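Local coordinates for uncharacterized protein (Ruminococcus gnavus, PDB 4QAN) that is of unknown function but belongs to the cystatin-like fold as a divergent member of the NTF2-like superfamily and can bind a metal ion, at residues Leu57-Val62 / Pro79-Ser84; Val62-Glu67 / Ala133-Ala138; Arg223-Phe228 / Thr338-Cys343. All coordinates share one frame; numbering follows the deposited sequence.

In the fold
Contacts 1 and 2 are neighbours, their centres about 10 Å apart, and both use helix 61-67; Val62 belongs to both. The amide N of Asn60 lies 2.7 Å from Cys135 O, a probable hydrogen bond that ties the two together. Each is only partly buried, and each relies on backbone carbonyls, short polar side chains and, in contact 2, charges at the border. Contact 3 lies across the chain's centre from contact 2, its centre about 36 Å away, and packs helix 221-234 on strand 334-344 of the mixed sheet. All its touching residues are buried, and the joint is made of aliphatic and aromatic groups.

Contact 1 (Leu57-Val62 / Pro79-Ser84); sequences LQINFV and PTSDYS
Pro79 opens the loop segment with its ring directed at Phe61, CB lying 4.2 Å from CD2 of the aromatic ring. Phe61 reaches it because CG stands anti to the backbone N (chi1 -179°); Arg294 of helix 287-296 also touches this phenylalanine. The carbonyl of Pro79 accepts from both Asp82 N and Tyr83 N, which curls the loop into a tight turn and brings the next three side chains round to residues 57-61. Thr80 lends its methyl: CG2 meets Leu57 CD2 obliquely at 4.0 Å, while its hydroxyl is taken up elsewhere by Thr90. A threonine suits this place, with one apolar branch and one polar. Ser81 carries the centre. Its OG, set between the backbone N and the carbonyl carbon (chi1 65°), donates to Ile59 O at 2.7 Å, in the plane of that carbonyl and with a C=O...O angle of 155°. So small a side chain also lets the backbones close in, and Ser81 CA makes a CH...O contact of 3.4 Å with Leu57 O. Asp82 adds a water-mediated link: OD2 accepts from a water that in turn accepts from Phe61 N, the water lying 2.8 Å from that N. The bond from Ser81 and the water thus serve the peptide groups of a helix-loop-helix junction: helix 52-58 gives way at Ile59, Asn60 is the N-cap of helix 61-67, its OD1 capping Lys63 N, and the turn of residues 79-82 packs beside the linker.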
loop_
_atom_site.group_PDB
_atom_site.type_symbol
_atom_site.label_atom_id
_atom_site.label_comp_id
_atom_site.label_asym_id
_atom_site.label_seq_id
_atom_site.Cartn_x
_atom_site.Cartn_y
_atom_site.Cartn_z
ATOM N N LEU A 57 -4.452 -0.668 11.094
ATOM C CA LEU A 57 -4.763 -1.512 12.255
ATOM C C LEU A 57 -6.246 -1.532 12.685
ATOM O O LEU A 57 -6.666 -2.472 13.364
ATOM C CB LEU A 57 -3.893 -1.098 13.442
ATOM C CG LEU A 57 -2.382 -1.256 13.216
ATOM C CD1 LEU A 57 -1.595 -0.482 14.273
ATOM C CD2 LEU A 57 -1.989 -2.722 13.205
ATOM N N GLN A 58 -7.035 -0.540 12.253
ATOM C CA GLN A 58 -8.402 -0.330 12.762
ATOM C C GLN A 58 -9.538 -0.502 11.746
ATOM O O GLN A 58 -10.674 -0.784 12.137
ATOM C CB GLN A 58 -8.522 1.079 13.356
ATOM C CG GLN A 58 -7.504 1.406 14.430
ATOM C CD GLN A 58 -7.744 0.607 15.679
ATOM O OE1 GLN A 58 -8.706 0.859 16.406
ATOM N NE2 GLN A 58 -6.881 -0.371 15.938
ATOM N N ILE A 59 -9.248 -0.319 10.460
ATOM C CA ILE A 59 -10.301 -0.307 9.451
ATOM C C ILE A 59 -11.256 -1.508 9.547
ATOM O O ILE A 59 -10.823 -2.638 9.731
ATOM C CB ILE A 59 -9.734 -0.186 8.015
ATOM C CG1 ILE A 59 -10.866 0.129 7.034
ATOM C CG2 ILE A 59 -9.000 -1.456 7.600
ATOM C CD1 ILE A 59 -10.405 0.798 5.765
ATOM N N ASN A 60 -12.555 -1.233 9.415
ATOM C CA ASN A 60 -13.603 -2.247 9.463
ATOM C C ASN A 60 -13.842 -2.812 8.074
ATOM O O ASN A 60 -14.425 -2.143 7.212
ATOM C CB ASN A 60 -14.895 -1.634 10.009
ATOM C CG ASN A 60 -16.004 -2.660 10.234
ATOM O OD1 ASN A 60 -16.147 -3.645 9.501
ATOM N ND2 ASN A 60 -16.824 -2.401 11.241
ATOM N N PHE A 61 -13.394 -4.048 7.878
ATOM C CA PHE A 61 -13.467 -4.736 6.598
ATOM C C PHE A 61 -14.886 -4.749 6.048
ATOM O O PHE A 61 -15.128 -4.278 4.936
ATOM C CB PHE A 61 -12.944 -6.170 6.767
ATOM C CG PHE A 61 -12.946 -6.975 5.511
ATOM C CD1 PHE A 61 -14.090 -7.654 5.103
ATOM C CD2 PHE A 61 -11.807 -7.086 4.746
ATOM C CE1 PHE A 61 -14.102 -8.408 3.943
ATOM C CE2 PHE A 61 -11.807 -7.842 3.577
ATOM C CZ PHE A 61 -12.958 -8.501 3.176
ATOM N N VAL A 62 -15.817 -5.281 6.841
ATOM C CA VAL A 62 -17.212 -5.441 6.419
ATOM C C VAL A 62 -17.838 -4.112 6.026
ATOM O O VAL A 62 -18.384 -3.976 4.927
ATOM C CB VAL A 62 -18.074 -6.115 7.517
ATOM C CG1 VAL A 62 -19.560 -5.932 7.241
ATOM C CG2 VAL A 62 -17.750 -7.597 7.614
ATOM N N PRO A 79 -6.043 -7.096 4.699
ATOM C CA PRO A 79 -6.816 -6.971 5.932
ATOM C C PRO A 79 -5.991 -7.074 7.242
ATOM O O PRO A 79 -6.184 -7.984 8.063
ATOM C CB PRO A 79 -7.830 -8.115 5.809
ATOM C CG PRO A 79 -7.093 -9.158 5.057
ATOM C CD PRO A 79 -6.306 -8.391 4.037
ATOM N N THR A 80 -5.105 -6.104 7.427
ATOM C CA THR A 80 -4.197 -6.079 8.561
ATOM C C THR A 80 -4.943 -5.905 9.881
ATOM O O THR A 80 -4.507 -6.416 10.903
ATOM C CB THR A 80 -3.137 -4.973 8.393
ATOM O OG1 THR A 80 -2.174 -5.402 7.429
ATOM C CG2 THR A 80 -2.422 -4.660 9.694
ATOM N N SER A 81 -6.055 -5.184 9.859
ATOM C CA SER A 81 -6.878 -5.003 11.062
ATOM C C SER A 81 -7.485 -6.321 11.560
ATOM O O SER A 81 -7.809 -6.432 12.732
ATOM C CB SER A 81 -8.013 -4.013 10.786
ATOM O OG SER A 81 -8.924 -4.525 9.821
ATOM N N ASP A 82 -7.656 -7.305 10.674
ATOM C CA ASP A 82 -8.067 -8.638 11.108
ATOM C C ASP A 82 -6.877 -9.561 11.340
ATOM O O ASP A 82 -6.918 -10.398 12.221
ATOM C CB ASP A 82 -9.018 -9.266 10.094
ATOM C CG ASP A 82 -10.372 -8.577 10.070
ATOM O OD1 ASP A 82 -11.050 -8.553 11.115
ATOM O OD2 ASP A 82 -10.748 -8.050 9.012
ATOM N N TYR A 83 -5.837 -9.429 10.529
ATOM C CA TYR A 83 -4.683 -10.309 10.615
ATOM C C TYR A 83 -3.408 -9.495 10.523
ATOM O O TYR A 83 -3.020 -9.068 9.441
ATOM C CB TYR A 83 -4.738 -11.342 9.494
ATOM C CG TYR A 83 -6.065 -12.026 9.373
ATOM C CD1 TYR A 83 -6.459 -12.982 10.307
ATOM C CD2 TYR A 83 -6.939 -11.731 8.325
ATOM C CE1 TYR A 83 -7.684 -13.633 10.205
ATOM C CE2 TYR A 83 -8.174 -12.373 8.216
ATOM C CZ TYR A 83 -8.540 -13.321 9.156
ATOM O OH TYR A 83 -9.751 -13.970 9.067
ATOM N N SER A 84 -2.745 -9.278 11.658
ATOM C CA SER A 84 -1.572 -8.396 11.674
ATOM C C SER A 84 -0.416 -8.878 10.760
ATOM O O SER A 84 0.374 -8.062 10.299
ATOM C CB SER A 84 -1.110 -8.112 13.105
ATOM O OG SER A 84 -0.813 -9.301 13.793
HETATM O O HOH W 1 -12.475 -5.863 9.746
#

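Contact 2 (Val62-Glu67 / Ala133-Ala138); sequences VKTAEE and AECLAA
Van der Waals packing centres on Cys135, which is buried against helix 61-67, its short side chain letting the two backbones come close. Its SG, anti to its own carbonyl carbon (chi1 -75°), lies 3.7 Å from Lys63 O and 3.8 Å from Glu67 CB, so the sulfur rests against one turn of the helix. The nearest backbones are those of Thr64 and Cys135, their CA atoms 4.7 Å apart. Lys63 adds its methylene chain: CB sits 3.8 Å from Cys135 CA, and the chain, bent at chi2 (-68°), crosses the extended Glu134 side chain obliquely, with CE 3.4 Å from Glu134 OE2.

Among the polar groups, Thr64 OG1 approaches Cys135 O at 3.2 Å, but its hydrogen bond goes to Asn60 O. Glu67 sends its carboxylate to a salt bridge with Arg128, leaving its CB to the sulfur.

The charges are loosely arranged. Lys63 NZ is 4.0 Å from Glu134 OE2, beyond salt-bridge range, and forms a salt bridge with Glu66 OE1 within its own helix, the hydrogen bond in it weak. Replacing the lysine with an alanine here would remove both the methylene packing on Glu134 and the cation among these acids, and would probably loosen the fit against Glu134 and Cys135. Beyond Cys135, helix 126-135 is ended by a Schellman motif, with Ala137 at positive phi.

The chemistry therefore implies a close helix-to-helix joint held by a buried sulfur and aliphatic carbons, in which the lysine probably moderates the acidic border through diffuse attraction more than through a fixed ion pair.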
loop_
_atom_site.group_PDB
_atom_site.type_symbol
_atom_site.label_atom_id
_atom_site.label_comp_id
_atom_site.label_asym_id
_atom_site.label_seq_id
_atom_site.Cartn_x
_atom_site.Cartn_y
_atom_site.Cartn_z
ATOM N N VAL A 62 -15.817 -5.281 6.841
ATOM C CA VAL A 62 -17.212 -5.441 6.419
ATOM C C VAL A 62 -17.838 -4.112 6.026
ATOM O O VAL A 62 -18.384 -3.976 4.927
ATOM C CB VAL A 62 -18.074 -6.115 7.517
ATOM C CG1 VAL A 62 -19.560 -5.932 7.241
ATOM C CG2 VAL A 62 -17.750 -7.597 7.614
ATOM N N LYS A 63 -17.764 -3.134 6.921
ATOM C CA LYS A 63 -18.390 -1.833 6.664
ATOM C C LYS A 63 -17.791 -1.128 5.451
ATOM O O LYS A 63 -18.513 -0.591 4.617
ATOM C CB LYS A 63 -18.291 -0.927 7.898
ATOM C CG LYS A 63 -19.061 -1.434 9.110
ATOM C CD LYS A 63 -20.570 -1.387 8.908
ATOM C CE LYS A 63 -21.285 -2.432 9.759
ATOM N NZ LYS A 63 -22.644 -2.758 9.243
ATOM N N THR A 64 -16.468 -1.142 5.356
ATOM C CA THR A 64 -15.770 -0.521 4.242
ATOM C C THR A 64 -16.173 -1.169 2.918
ATOM O O THR A 64 -16.384 -0.476 1.920
ATOM C CB THR A 64 -14.247 -0.582 4.443
ATOM O OG1 THR A 64 -13.895 0.138 5.629
ATOM C CG2 THR A 64 -13.525 0.026 3.287
ATOM N N ALA A 65 -16.323 -2.486 2.914
ATOM C CA ALA A 65 -16.724 -3.189 1.693
ATOM C C ALA A 65 -18.145 -2.802 1.262
ATOM O O ALA A 65 -18.435 -2.690 0.070
ATOM C CB ALA A 65 -16.618 -4.694 1.886
ATOM N N GLU A 66 -19.023 -2.601 2.236
ATOM C CA GLU A 66 -20.389 -2.172 1.955
ATOM C C GLU A 66 -20.427 -0.762 1.330
ATOM O O GLU A 66 -21.217 -0.497 0.432
ATOM C CB GLU A 66 -21.244 -2.272 3.223
ATOM C CG GLU A 66 -21.470 -3.726 3.645
ATOM C CD GLU A 66 -22.235 -3.891 4.950
ATOM O OE1 GLU A 66 -22.113 -3.027 5.841
ATOM O OE2 GLU A 66 -22.954 -4.902 5.087
ATOM N N GLU A 67 -19.544 0.117 1.787
ATOM C CA GLU A 67 -19.390 1.447 1.208
ATOM C C GLU A 67 -18.774 1.454 -0.215
ATOM O O GLU A 67 -19.030 2.382 -0.990
ATOM C CB GLU A 67 -18.556 2.311 2.168
ATOM C CG GLU A 67 -18.039 3.637 1.615
ATOM C CD GLU A 67 -19.130 4.664 1.321
ATOM O OE1 GLU A 67 -20.301 4.454 1.723
ATOM O OE2 GLU A 67 -18.794 5.706 0.703
ATOM N N ALA A 133 -16.942 6.980 9.874
ATOM C CA ALA A 133 -16.290 6.664 11.152
ATOM C C ALA A 133 -16.473 5.201 11.522
ATOM O O ALA A 133 -15.614 4.602 12.153
ATOM C CB ALA A 133 -16.822 7.554 12.258
ATOM N N GLU A 134 -17.598 4.633 11.112
ATOM C CA GLU A 134 -17.883 3.221 11.327
ATOM C C GLU A 134 -17.036 2.344 10.390
ATOM O O GLU A 134 -16.507 1.319 10.812
ATOM C CB GLU A 134 -19.378 2.971 11.113
ATOM C CG GLU A 134 -19.929 1.755 11.826
ATOM C CD GLU A 134 -21.384 1.492 11.473
ATOM O OE1 GLU A 134 -22.077 2.430 11.015
ATOM O OE2 GLU A 134 -21.836 0.340 11.650
ATOM N N CYS A 135 -16.919 2.753 9.125
ATOM C CA CYS A 135 -15.981 2.134 8.175
ATOM C C CYS A 135 -14.551 2.074 8.735
ATOM O O CYS A 135 -13.866 1.052 8.653
ATOM C CB CYS A 135 -15.948 2.918 6.846
ATOM S SG CYS A 135 -17.374 2.717 5.745
ATOM N N LEU A 136 -14.110 3.188 9.307
ATOM C CA LEU A 136 -12.737 3.323 9.760
ATOM C C LEU A 136 -12.525 2.841 11.195
ATOM O O LEU A 136 -11.383 2.799 11.668
ATOM C CB LEU A 136 -12.305 4.780 9.619
ATOM C CG LEU A 136 -12.332 5.354 8.194
ATOM C CD1 LEU A 136 -12.029 6.843 8.210
ATOM C CD2 LEU A 136 -11.337 4.645 7.305
ATOM N N ALA A 137 -13.614 2.455 11.866
ATOM C CA ALA A 137 -13.611 2.162 13.307
ATOM C C ALA A 137 -12.985 3.323 14.093
ATOM O O ALA A 137 -12.187 3.123 15.014
ATOM C CB ALA A 137 -12.890 0.858 13.597
ATOM N N ALA A 138 -13.373 4.538 13.715
ATOM C CA ALA A 138 -12.761 5.754 14.234
ATOM C C ALA A 138 -13.622 6.387 15.313
ATOM O O ALA A 138 -14.838 6.218 15.331
ATOM C CB ALA A 138 -12.544 6.740 13.103
#

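Contact 3 (Arg223-Phe228 / Thr338-Cys343); sequences RAVEQF and TGYTLC
A helix laid on the face of a curved sheet is the hallmark of the cystatin-like fold, and here helix 221-234 packs on strand 334-344 of the mixed sheet. The axes of the two short segments approach to 10.4 Å, their directions at 120°. Ala224, Val225 and Phe228 all point their CB atoms at the sheet and meet Tyr340 and Leu342, two strand residues on the same face.

Val225 is the pivot. CG1, anti to the backbone N, comes over one face of the Tyr340 ring, 3.9 Å from its centroid and 24° off the ring normal, a CH-pi contact. The other methyl, CG2, rests 3.9 Å from Leu342 CD2, so a branched residue serves both strand side chains at once. On the preceding residue, Ala224 CB meets the same Leu342 CD2 at 4.2 Å; its single methyl lets the leucine branch pack close to the helix.

Phe228 takes the far end of the tyrosine. Its CE2 lies 3.8 Å from Tyr340 CE2 and 3.6 Å from Tyr340 OH, the hydroxyl lying at the edge of the phenyl ring. The two ring planes stand at 88°, with centroids 5.9 Å apart. Tyr263, Leu267 and Met270 of helix 254-275 also touch Phe228.

The one polar atom among the touching side chains, Tyr340 OH, is hydrogen-bonded to the hydroxyl of Tyr329. With that group satisfied inside the sheet, what joins helix to strand is dispersion and CH-pi attraction between buried side chains.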
loop_
_atom_site.group_PDB
_atom_site.type_symbol
_atom_site.label_atom_id
_atom_site.label_comp_id
_atom_site.label_asym_id
_atom_site.label_seq_id
_atom_site.Cartn_x
_atom_site.Cartn_y
_atom_site.Cartn_z
ATOM N N ARG A 223 17.783 -19.410 -4.863
ATOM C CA ARG A 223 17.863 -19.101 -3.441
ATOM C C ARG A 223 17.113 -17.812 -3.107
ATOM O O ARG A 223 16.554 -17.662 -2.015
ATOM C CB ARG A 223 19.317 -19.044 -2.978
ATOM C CG ARG A 223 19.467 -18.948 -1.468
ATOM C CD ARG A 223 20.915 -18.938 -1.060
ATOM N NE ARG A 223 21.649 -20.087 -1.577
ATOM C CZ ARG A 223 22.970 -20.201 -1.573
ATOM N NH1 ARG A 223 23.732 -19.242 -1.080
ATOM N NH2 ARG A 223 23.529 -21.291 -2.063
ATOM N N ALA A 224 17.060 -16.894 -4.058
ATOM C CA ALA A 224 16.259 -15.678 -3.885
ATOM C C ALA A 224 14.789 -16.040 -3.704
ATOM O O ALA A 224 14.127 -15.533 -2.797
ATOM C CB ALA A 224 16.436 -14.751 -5.074
ATOM N N VAL A 225 14.304 -16.939 -4.568
ATOM C CA VAL A 225 12.928 -17.406 -4.539
ATOM C C VAL A 225 12.668 -18.191 -3.253
ATOM O O VAL A 225 11.632 -17.995 -2.601
ATOM C CB VAL A 225 12.610 -18.275 -5.784
ATOM C CG1 VAL A 225 11.221 -18.877 -5.692
ATOM C CG2 VAL A 225 12.747 -17.441 -7.050
ATOM N N GLU A 226 13.619 -19.051 -2.885
ATOM C CA GLU A 226 13.515 -19.846 -1.653
ATOM C C GLU A 226 13.384 -18.974 -0.399
ATOM O O GLU A 226 12.525 -19.231 0.449
ATOM C CB GLU A 226 14.699 -20.808 -1.520
ATOM C CG GLU A 226 14.616 -22.006 -2.474
ATOM C CD GLU A 226 15.980 -22.582 -2.894
ATOM O OE1 GLU A 226 17.025 -22.200 -2.311
ATOM O OE2 GLU A 226 16.020 -23.420 -3.837
ATOM N N GLN A 227 14.197 -17.931 -0.287
ATOM C CA GLN A 227 14.177 -17.122 0.920
ATOM C C GLN A 227 13.017 -16.182 0.955
ATOM O O GLN A 227 12.575 -15.828 2.031
ATOM C CB GLN A 227 15.475 -16.340 1.124
ATOM C CG GLN A 227 16.620 -17.159 1.707
ATOM C CD GLN A 227 16.271 -17.750 3.064
ATOM O OE1 GLN A 227 16.141 -18.961 3.191
ATOM N NE2 GLN A 227 16.102 -16.887 4.084
ATOM N N PHE A 228 12.566 -15.740 -0.221
ATOM C CA PHE A 228 11.318 -14.991 -0.379
ATOM C C PHE A 228 10.127 -15.783 0.176
ATOM O O PHE A 228 9.379 -15.288 1.018
ATOM C CB PHE A 228 11.137 -14.675 -1.868
ATOM C CG PHE A 228 9.788 -14.097 -2.241
ATOM C CD1 PHE A 228 9.470 -12.782 -1.940
ATOM C CD2 PHE A 228 8.876 -14.847 -2.969
ATOM C CE1 PHE A 228 8.254 -12.242 -2.327
ATOM C CE2 PHE A 228 7.660 -14.304 -3.359
ATOM C CZ PHE A 228 7.350 -12.997 -3.026
ATOM N N THR A 338 3.661 -20.932 -9.831
ATOM C CA THR A 338 3.752 -19.517 -10.150
ATOM C C THR A 338 5.003 -19.222 -10.947
ATOM O O THR A 338 5.884 -20.059 -11.046
ATOM C CB THR A 338 3.830 -18.665 -8.885
ATOM O OG1 THR A 338 5.140 -18.806 -8.296
ATOM C CG2 THR A 338 2.732 -19.076 -7.914
ATOM N N GLY A 339 5.074 -18.004 -11.469
ATOM C CA GLY A 339 6.204 -17.533 -12.246
ATOM C C GLY A 339 6.958 -16.387 -11.605
ATOM O O GLY A 339 6.367 -15.532 -10.944
ATOM N N TYR A 340 8.271 -16.385 -11.809
ATOM C CA TYR A 340 9.155 -15.319 -11.343
ATOM C C TYR A 340 10.010 -14.823 -12.486
ATOM O O TYR A 340 10.332 -15.570 -13.408
ATOM C CB TYR A 340 10.099 -15.828 -10.256
ATOM C CG TYR A 340 9.444 -16.202 -8.958
ATOM C CD1 TYR A 340 8.873 -17.458 -8.785
ATOM C CD2 TYR A 340 9.416 -15.314 -7.904
ATOM C CE1 TYR A 340 8.282 -17.812 -7.595
ATOM C CE2 TYR A 340 8.825 -15.651 -6.713
ATOM C CZ TYR A 340 8.270 -16.912 -6.559
ATOM O OH TYR A 340 7.684 -17.236 -5.372
ATOM N N THR A 341 10.360 -13.546 -12.428
ATOM C CA THR A 341 11.370 -12.983 -13.317
ATOM C C THR A 341 12.391 -12.421 -12.354
ATOM O O THR A 341 12.037 -11.635 -11.473
ATOM C CB THR A 341 10.815 -11.881 -14.249
ATOM O OG1 THR A 341 9.805 -12.420 -15.105
ATOM C CG2 THR A 341 11.914 -11.296 -15.109
ATOM N N LEU A 342 13.642 -12.855 -12.493
ATOM C CA LEU A 342 14.714 -12.478 -11.569
ATOM C C LEU A 342 15.803 -11.697 -12.276
ATOM O O LEU A 342 16.081 -11.951 -13.464
ATOM C CB LEU A 342 15.313 -13.731 -10.948
ATOM C CG LEU A 342 14.260 -14.536 -10.172
ATOM C CD1 LEU A 342 14.421 -16.016 -10.455
ATOM C CD2 LEU A 342 14.356 -14.234 -8.687
ATOM N N CYS A 343 16.407 -10.750 -11.548
ATOM C CA CYS A 343 17.470 -9.905 -12.082
ATOM C C CYS A 343 18.733 -9.960 -11.212
ATOM O O CYS A 343 18.674 -9.964 -9.975
ATOM C CB CYS A 343 17.005 -8.455 -12.256
ATOM S SG CYS A 343 16.442 -7.678 -10.722
#